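Local structure of protein (CD58) (Homo sapiens, 1CCZ) at residues 47-50 against 51-55; 65-68 against 69-73; 124-128 against 129-133. The protein binds the T-lymphocyte receptor CD2 as its cell-surface counter-receptor, probably supporting adhesion between cells of the immune system. All coordinates share one frame; numbering follows the deposited sequence. Where two conformers were deposited one is given.

All three contacts are local, each made within one continuous run of chain as it bends. Contacts 1 and 2 sit side by side in the same immunoglobulin domain, their centres about 11 Å apart, and share a salt bridge: Arg52 NH1 lies 2.7 Å from Asp71 OD2. Contact 1 is a surface turn that stacks a guanidinium on a ring, whereas contact 2 is partly buried and rests on a backbone N-H to a carboxylate, a backbone turn bond and a hydroxyl pair, close to a glycosylated asparagine. Contact 3 belongs to the second domain, its centre about 44 Å from that of contact 1. It is a surface hairpin built from cross-strand backbone bonds, aromatic packing and a small apolar cluster.

Contact 1: residues 47-50 against 51-55; sequences SSFK and NRVYL
Arg52 folds back over Phe49 at a type II beta turn, Phe49 to Arg52, that leads into strand 53-55 of the N-terminal immunoglobulin domain. The guanidinium lies almost flat on one face of the ring, the planes 13° apart. The overlap is off-centre, with NH2 of Arg52 3.6 Å from CE1 of Phe49, so the cation-pi interaction falls toward the rim. Val53 takes the edge of the same ring, its CG1 3.5 Å from Phe49 CD1, and adds the apolar contact expected of a branched aliphatic residue.

Within the turn, a single hydrogen bond ties the guanidinium down. Its NE donates to Ser48 O over 2.6 Å, nearly straight at 169° and in the guanidinium plane, though the donor stands above the plane of the carbonyl. With CG tucked between the backbone N and carbonyl carbon (chi1 58°), the otherwise extended Arg52 chain runs back along the turn. Farther out, NH1 is also held by Tyr65 O and by a salt bridge to Asp71. This arginine-aspartate pair is familiar from V-set domains, and Arg52 suits the place by offering a flat face and several donors at once. Asn51 fits the turn's third position, where phi is positive, a conformation asparagine tolerates well. The turn itself closes through Arg52 N donating to Phe49 O at 3.0 Å.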
loop_
_atom_site.group_PDB
_atom_site.type_symbol
_atom_site.label_atom_id
_atom_site.label_comp_id
_atom_site.label_asym_id
_atom_site.label_seq_id
_atom_site.Cartn_x
_atom_site.Cartn_y
_atom_site.Cartn_z
ATOM N N SER A 47 -22.101 1.285 -9.592
ATOM C CA SER A 47 -21.676 2.469 -8.865
ATOM C C SER A 47 -20.372 3.068 -9.349
ATOM O O SER A 47 -20.179 3.268 -10.549
ATOM C CB SER A 47 -21.579 2.134 -7.382
ATOM O OG SER A 47 -22.635 1.269 -7.016
ATOM N N SER A 48 -19.474 3.347 -8.406
ATOM C CA SER A 48 -18.182 3.953 -8.720
ATOM C C SER A 48 -17.282 3.088 -9.583
ATOM O O SER A 48 -16.264 3.564 -10.086
ATOM C CB SER A 48 -17.426 4.298 -7.433
ATOM O OG SER A 48 -17.465 3.214 -6.524
ATOM N N PHE A 49 -17.641 1.823 -9.776
ATOM C CA PHE A 49 -16.775 0.973 -10.570
ATOM C C PHE A 49 -17.060 0.941 -12.062
ATOM O O PHE A 49 -16.283 0.372 -12.826
ATOM C CB PHE A 49 -16.768 -0.428 -9.964
ATOM C CG PHE A 49 -16.216 -0.452 -8.576
ATOM C CD1 PHE A 49 -14.844 -0.561 -8.364
ATOM C CD2 PHE A 49 -17.057 -0.297 -7.473
ATOM C CE1 PHE A 49 -14.318 -0.508 -7.068
ATOM C CE2 PHE A 49 -16.546 -0.243 -6.179
ATOM C CZ PHE A 49 -15.166 -0.349 -5.978
ATOM N N LYS A 50 -18.162 1.555 -12.491
ATOM C CA LYS A 50 -18.472 1.583 -13.918
ATOM C C LYS A 50 -17.339 2.288 -14.620
ATOM O O LYS A 50 -16.879 3.325 -14.167
ATOM C CB LYS A 50 -19.757 2.355 -14.181
ATOM C CG LYS A 50 -20.998 1.510 -14.168
ATOM C CD LYS A 50 -21.982 2.032 -13.143
ATOM C CE LYS A 50 -23.179 2.657 -13.808
ATOM N NZ LYS A 50 -23.951 1.608 -14.513
ATOM N N ASN A 51 -16.864 1.713 -15.710
ATOM C CA ASN A 51 -15.795 2.326 -16.475
ATOM C C ASN A 51 -14.405 2.221 -15.865
ATOM O O ASN A 51 -13.456 2.764 -16.426
ATOM C CB ASN A 51 -16.124 3.801 -16.751
ATOM C CG ASN A 51 -17.403 3.973 -17.571
ATOM O OD1 ASN A 51 -17.545 3.382 -18.644
ATOM N ND2 ASN A 51 -18.339 4.782 -17.065
ATOM N N ARG A 52 -14.259 1.547 -14.726
ATOM C CA ARG A 52 -12.918 1.407 -14.174
ATOM C C ARG A 52 -12.572 0.061 -13.574
ATOM O O ARG A 52 -11.756 -0.015 -12.658
ATOM C CB ARG A 52 -12.610 2.511 -13.169
ATOM C CG ARG A 52 -13.539 2.604 -12.012
ATOM C CD ARG A 52 -12.879 3.375 -10.913
ATOM N NE ARG A 52 -13.672 3.331 -9.693
ATOM C CZ ARG A 52 -13.171 3.067 -8.495
ATOM N NH1 ARG A 52 -11.876 2.825 -8.370
ATOM N NH2 ARG A 52 -13.958 3.057 -7.431
ATOM N N VAL A 53 -13.198 -0.998 -14.083
ATOM C CA VAL A 53 -12.885 -2.359 -13.646
ATOM C C VAL A 53 -12.826 -3.265 -14.883
ATOM O O VAL A 53 -13.429 -2.969 -15.912
ATOM C CB VAL A 53 -13.951 -2.954 -12.656
ATOM C CG1 VAL A 53 -14.058 -2.110 -11.408
ATOM C CG2 VAL A 53 -15.293 -3.063 -13.332
ATOM N N TYR A 54 -12.054 -4.336 -14.805
ATOM C CA TYR A 54 -12.010 -5.295 -15.888
ATOM C C TYR A 54 -12.178 -6.670 -15.237
ATOM O O TYR A 54 -11.509 -6.998 -14.257
ATOM C CB TYR A 54 -10.702 -5.257 -16.643
ATOM C CG TYR A 54 -10.519 -6.521 -17.459
ATOM C CD1 TYR A 54 -11.371 -6.808 -18.530
ATOM C CD2 TYR A 54 -9.518 -7.453 -17.142
ATOM C CE1 TYR A 54 -11.234 -7.981 -19.261
ATOM C CE2 TYR A 54 -9.376 -8.623 -17.864
ATOM C CZ TYR A 54 -10.241 -8.877 -18.924
ATOM O OH TYR A 54 -10.112 -10.034 -19.645
ATOM N N LEU A 55 -13.066 -7.483 -15.788
ATOM C CA LEU A 55 -13.333 -8.794 -15.222
ATOM C C LEU A 55 -12.914 -9.913 -16.161
ATOM O O LEU A 55 -13.490 -10.074 -17.244
ATOM C CB LEU A 55 -14.828 -8.897 -14.917
ATOM C CG LEU A 55 -15.384 -10.059 -14.098
ATOM C CD1 LEU A 55 -14.433 -10.430 -12.964
ATOM C CD2 LEU A 55 -16.733 -9.639 -13.543
#

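Contact 2: residues 65-68 against 69-73; sequences YNLT and SSDED. With NAG (2-acetamido-2-deoxy-beta-D-glucopyranose), chain C.
The turn between strands 62-64 and 73-78 of the N-terminal domain carries an N-glycosylation sequon, Asn66-Leu67-Thr68, and runs straight into a short 3-10 segment, 69-71. Thr68 and Asp71 hold it together by a reciprocal pair of bonds. Asp71 N donates to Thr68 O (2.8 Å), and in return Thr68 N donates to Asp71 OD2 (3.0 Å), meeting that oxygen from above the carboxylate plane. With CG beside its own backbone N (chi1 -71°), the aspartate reaches back toward the start of the turn. An aspartate suits the place, its single methylene bringing the carboxylate back to Thr68 N three residues earlier.

The hydroxyl of Thr68 lies anti to the backbone N (chi1 165°) and pairs with Ser70 OG in a longish hydrogen bond of 3.3 Å. This leaves the methyl CG2 packed against the carboxylate, 3.2 Å from Asp71 OD2. Leu67 closes in on the same oxygen with CD2, while its side chain also packs on Leu90 of strand 86-93. Asp71 OD2 thus receives Thr68 N and, from outside the turn, the salt bridge of Arg52; two donors of this kind would probably favour its charged form.

One residue before Leu67, Asn66 ND2 is bonded covalently to C1 of the sugar (1.4 Å). Thr68 is both the third residue of the sequon and a member of the turn. The carbonyl of Asp71 accepts from the hydroxyl of Tyr75, four residues on: a tyrosine corner, characteristic of the loop between strands E and F in immunoglobulin V-set domains.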
loop_
_atom_site.group_PDB
_atom_site.type_symbol
_atom_site.label_atom_id
_atom_site.label_comp_id
_atom_site.label_asym_id
_atom_site.label_seq_id
_atom_site.Cartn_x
_atom_site.Cartn_y
_atom_site.Cartn_z
ATOM N N TYR A 65 -9.221 -0.116 -11.623
ATOM C CA TYR A 65 -8.333 0.959 -12.054
ATOM C C TYR A 65 -8.605 2.236 -11.293
ATOM O O TYR A 65 -9.661 2.399 -10.668
ATOM C CB TYR A 65 -8.494 1.226 -13.556
ATOM C CG TYR A 65 -8.197 0.022 -14.413
ATOM C CD1 TYR A 65 -6.888 -0.287 -14.785
ATOM C CD2 TYR A 65 -9.229 -0.820 -14.852
ATOM C CE1 TYR A 65 -6.604 -1.403 -15.570
ATOM C CE2 TYR A 65 -8.961 -1.944 -15.642
ATOM C CZ TYR A 65 -7.654 -2.226 -15.996
ATOM O OH TYR A 65 -7.388 -3.323 -16.777
ATOM N N ASN A 66 -7.628 3.138 -11.341
ATOM C CA ASN A 66 -7.740 4.427 -10.686
ATOM C C ASN A 66 -8.229 4.381 -9.235
ATOM O O ASN A 66 -9.236 5.004 -8.878
ATOM C CB ASN A 66 -8.652 5.317 -11.517
ATOM C CG ASN A 66 -8.238 6.757 -11.456
ATOM O OD1 ASN A 66 -7.043 7.079 -11.416
ATOM N ND2 ASN A 66 -9.232 7.635 -11.438
ATOM N N LEU A 67 -7.484 3.662 -8.403
ATOM C CA LEU A 67 -7.823 3.494 -6.998
ATOM C C LEU A 67 -7.990 4.786 -6.229
ATOM O O LEU A 67 -7.282 5.757 -6.467
ATOM C CB LEU A 67 -6.767 2.625 -6.314
ATOM C CG LEU A 67 -6.713 1.173 -6.803
ATOM C CD1 LEU A 67 -5.522 0.458 -6.200
ATOM C CD2 LEU A 67 -8.005 0.471 -6.407
ATOM N N THR A 68 -8.946 4.787 -5.309
ATOM C CA THR A 68 -9.224 5.931 -4.455
ATOM C C THR A 68 -9.354 5.328 -3.064
ATOM O O THR A 68 -9.597 4.130 -2.936
ATOM C CB THR A 68 -10.549 6.658 -4.845
ATOM O OG1 THR A 68 -10.951 7.526 -3.784
ATOM C CG2 THR A 68 -11.669 5.664 -5.082
ATOM N N SER A 69 -9.182 6.144 -2.031
ATOM C CA SER A 69 -9.252 5.666 -0.650
ATOM C C SER A 69 -10.534 4.933 -0.319
ATOM O O SER A 69 -10.518 3.969 0.450
ATOM C CB SER A 69 -9.098 6.833 0.326
ATOM O OG SER A 69 -9.019 8.047 -0.393
ATOM N N SER A 70 -11.650 5.397 -0.876
ATOM C CA SER A 70 -12.937 4.766 -0.611
ATOM C C SER A 70 -12.911 3.301 -1.063
ATOM O O SER A 70 -13.695 2.478 -0.580
ATOM C CB SER A 70 -14.052 5.533 -1.324
ATOM O OG SER A 70 -13.589 6.087 -2.543
ATOM N N ASP A 71 -11.988 2.980 -1.970
ATOM C CA ASP A 71 -11.839 1.618 -2.475
ATOM C C ASP A 71 -11.261 0.651 -1.465
ATOM O O ASP A 71 -11.287 -0.561 -1.677
ATOM C CB ASP A 71 -10.953 1.601 -3.705
ATOM C CG ASP A 71 -11.621 2.208 -4.890
ATOM O OD1 ASP A 71 -12.868 2.297 -4.887
ATOM O OD2 ASP A 71 -10.904 2.598 -5.823
ATOM N N GLU A 72 -10.717 1.178 -0.378
ATOM C CA GLU A 72 -10.149 0.319 0.656
ATOM C C GLU A 72 -11.301 -0.425 1.308
ATOM O O GLU A 72 -12.209 0.188 1.877
ATOM C CB GLU A 72 -9.430 1.142 1.713
ATOM C CG GLU A 72 -8.921 0.291 2.847
ATOM C CD GLU A 72 -7.783 0.952 3.587
ATOM O OE1 GLU A 72 -6.929 1.580 2.927
ATOM O OE2 GLU A 72 -7.746 0.840 4.828
ATOM N N ASP A 73 -11.257 -1.745 1.257
ATOM C CA ASP A 73 -12.367 -2.503 1.796
ATOM C C ASP A 73 -12.138 -3.978 1.573
ATOM O O ASP A 73 -11.118 -4.392 1.016
ATOM C CB ASP A 73 -13.637 -2.095 1.046
ATOM C CG ASP A 73 -14.822 -1.954 1.942
ATOM O OD1 ASP A 73 -14.875 -2.657 2.974
ATOM O OD2 ASP A 73 -15.705 -1.135 1.610
HETATM C C1 NAG C . -8.947 9.056 -11.438
HETATM C C2 NAG C . -9.043 9.611 -12.885
HETATM C C3 NAG C . -9.566 11.061 -12.877
HETATM C C4 NAG C . -9.101 11.838 -11.622
HETATM C C5 NAG C . -9.484 11.109 -10.310
HETATM C C6 NAG C . -10.648 11.766 -9.587
HETATM C C7 NAG C . -7.596 8.788 -14.661
HETATM C C8 NAG C . -6.215 8.770 -15.296
HETATM N N2 NAG C . -7.755 9.536 -13.566
HETATM O O3 NAG C . -10.991 11.054 -12.934
HETATM O O4 NAG C . -7.691 12.043 -11.664
HETATM O O5 NAG C . -9.867 9.738 -10.565
HETATM O O6 NAG C . -10.976 11.056 -8.403
HETATM O O7 NAG C . -8.502 8.129 -15.171
#

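Contact 3: residues 124-128 against 129-133; sequences LYQGK and EHLRS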
loop_
_atom_site.group_PDB
_atom_site.type_symbol
_atom_site.label_atom_id
_atom_site.label_comp_id
_atom_site.label_asym_id
_atom_site.label_seq_id
_atom_site.Cartn_x
_atom_site.Cartn_y
_atom_site.Cartn_z
ATOM N N LEU A 124 15.946 4.711 10.739
ATOM C CA LEU A 124 17.194 5.465 10.774
ATOM C C LEU A 124 18.428 4.572 10.826
ATOM O O LEU A 124 18.459 3.570 11.552
ATOM C CB LEU A 124 17.194 6.407 11.971
ATOM C CG LEU A 124 18.347 7.402 12.078
ATOM C CD1 LEU A 124 18.277 8.426 10.970
ATOM C CD2 LEU A 124 18.280 8.079 13.435
ATOM N N TYR A 125 19.438 4.945 10.041
ATOM C CA TYR A 125 20.709 4.218 9.973
ATOM C C TYR A 125 21.896 5.171 10.088
ATOM O O TYR A 125 21.813 6.326 9.689
ATOM C CB TYR A 125 20.831 3.473 8.647
ATOM C CG TYR A 125 19.643 2.614 8.312
ATOM C CD1 TYR A 125 18.483 3.173 7.773
ATOM C CD2 TYR A 125 19.686 1.230 8.500
ATOM C CE1 TYR A 125 17.388 2.370 7.417
ATOM C CE2 TYR A 125 18.603 0.416 8.155
ATOM C CZ TYR A 125 17.462 0.995 7.610
ATOM O OH TYR A 125 16.409 0.199 7.237
ATOM N N GLN A 126 22.987 4.699 10.674
ATOM C CA GLN A 126 24.207 5.506 10.759
ATOM C C GLN A 126 25.261 4.484 10.416
ATOM O O GLN A 126 25.462 3.518 11.153
ATOM C CB GLN A 126 24.470 6.076 12.141
ATOM C CG GLN A 126 25.837 6.737 12.196
ATOM C CD GLN A 126 26.006 7.605 13.403
ATOM O OE1 GLN A 126 25.609 7.228 14.503
ATOM N NE2 GLN A 126 26.595 8.780 13.222
ATOM N N GLY A 127 25.921 4.679 9.281
ATOM C CA GLY A 127 26.887 3.699 8.854
ATOM C C GLY A 127 26.053 2.511 8.414
ATOM O O GLY A 127 25.007 2.673 7.771
ATOM N N LYS A 128 26.489 1.314 8.776
ATOM C CA LYS A 128 25.767 0.106 8.401
ATOM C C LYS A 128 24.894 -0.385 9.570
ATOM O O LYS A 128 24.552 -1.570 9.677
ATOM C CB LYS A 128 26.783 -0.982 7.978
ATOM C CG LYS A 128 27.470 -1.755 9.141
ATOM C CD LYS A 128 28.712 -2.554 8.672
ATOM C CE LYS A 128 28.436 -4.058 8.536
ATOM N NZ LYS A 128 28.734 -4.820 9.787
ATOM N N GLU A 129 24.504 0.537 10.432
ATOM C CA GLU A 129 23.731 0.168 11.593
ATOM C C GLU A 129 22.327 0.745 11.621
ATOM O O GLU A 129 22.162 1.943 11.469
ATOM C CB GLU A 129 24.491 0.628 12.820
ATOM C CG GLU A 129 23.874 0.249 14.119
ATOM C CD GLU A 129 24.893 0.288 15.221
ATOM O OE1 GLU A 129 25.962 -0.335 15.028
ATOM O OE2 GLU A 129 24.635 0.943 16.262
ATOM N N HIS A 130 21.329 -0.110 11.840
ATOM C CA HIS A 130 19.933 0.308 11.928
ATOM C C HIS A 130 19.708 0.726 13.376
ATOM O O HIS A 130 19.657 -0.124 14.263
ATOM C CB HIS A 130 19.024 -0.862 11.564
ATOM C CG HIS A 130 17.570 -0.598 11.804
ATOM N ND1 HIS A 130 16.997 0.638 11.615
ATOM C CD2 HIS A 130 16.574 -1.411 12.220
ATOM C CE1 HIS A 130 15.711 0.579 11.906
ATOM N NE2 HIS A 130 15.427 -0.655 12.275
ATOM N N LEU A 131 19.566 2.031 13.613
ATOM C CA LEU A 131 19.402 2.583 14.962
ATOM C C LEU A 131 18.000 2.524 15.543
ATOM O O LEU A 131 17.832 2.268 16.728
ATOM C CB LEU A 131 19.893 4.038 15.003
ATOM C CG LEU A 131 21.346 4.297 14.563
ATOM C CD1 LEU A 131 21.613 5.801 14.505
ATOM C CD2 LEU A 131 22.300 3.644 15.541
ATOM N N ARG A 132 16.999 2.809 14.716
ATOM C CA ARG A 132 15.614 2.766 15.159
ATOM C C ARG A 132 14.584 2.881 14.040
ATOM O O ARG A 132 14.914 3.240 12.920
ATOM C CB ARG A 132 15.356 3.812 16.264
ATOM C CG ARG A 132 15.467 5.287 15.935
ATOM C CD ARG A 132 14.957 6.098 17.160
ATOM N NE ARG A 132 13.585 5.663 17.513
ATOM C CZ ARG A 132 12.589 6.430 17.968
ATOM N NH1 ARG A 132 12.708 7.734 18.165
ATOM N NH2 ARG A 132 11.434 5.871 18.227
ATOM N N SER A 133 13.350 2.484 14.350
ATOM C CA SER A 133 12.209 2.533 13.434
ATOM C C SER A 133 11.038 3.052 14.252
ATOM O O SER A 133 10.928 2.761 15.441
ATOM C CB SER A 133 11.860 1.153 12.910
ATOM O OG SER A 133 12.890 0.659 12.085
#
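His130 ND1 stands over one face of the Tyr125 ring, displaced toward its rim, and the two rings pack obliquely with centroids 5.0 Å apart. At its own edge the imidazole meets Leu124 O, to which ND1 donates over 3.3 Å, the acceptor 17° out of the ring plane. Placing CG anti to the backbone N (chi1 172°) brings the ND1 edge of the His130 ring to this carbonyl, the nitrogen standing above the carbonyl plane, while CB rests on Tyr125 CE2. The tyrosine also makes a cation-pi contact with Lys151 of the adjoining strand, so the aromatic ring serves neighbours on both strands beside it.

Leu124 O has a second donor, Leu131 N at 2.8 Å, which arrives from the opposite face of the carbonyl plane. Leu131 and Arg132 both sit across from Leu124, whose own N donates to Arg132 O (2.8 Å): a classic beta bulge. The extra residue turns Leu131 toward the face of Leu124 and Gln126, and its CD1 packs on Gln126 CB at 3.7 Å; Phe150 and Tyr141 also touch this leucine. Gln126 spends its NE2 on the carbonyls of Asn145 and Ala148.

Beyond the bulge the strands join through a type II' turn, Gln126 to Glu129, bracketed by Gln126 N to Glu129 O (3.0 Å) and Glu129 N to Gln126 O (3.2 Å). Gly127 suits its second position, where phi is positive (72°). Strands 121-126 and 129-134 form an antiparallel beta hairpin at the edge of a sheet, consistent with the C-C' hairpin of an immunoglobulin C2-set domain.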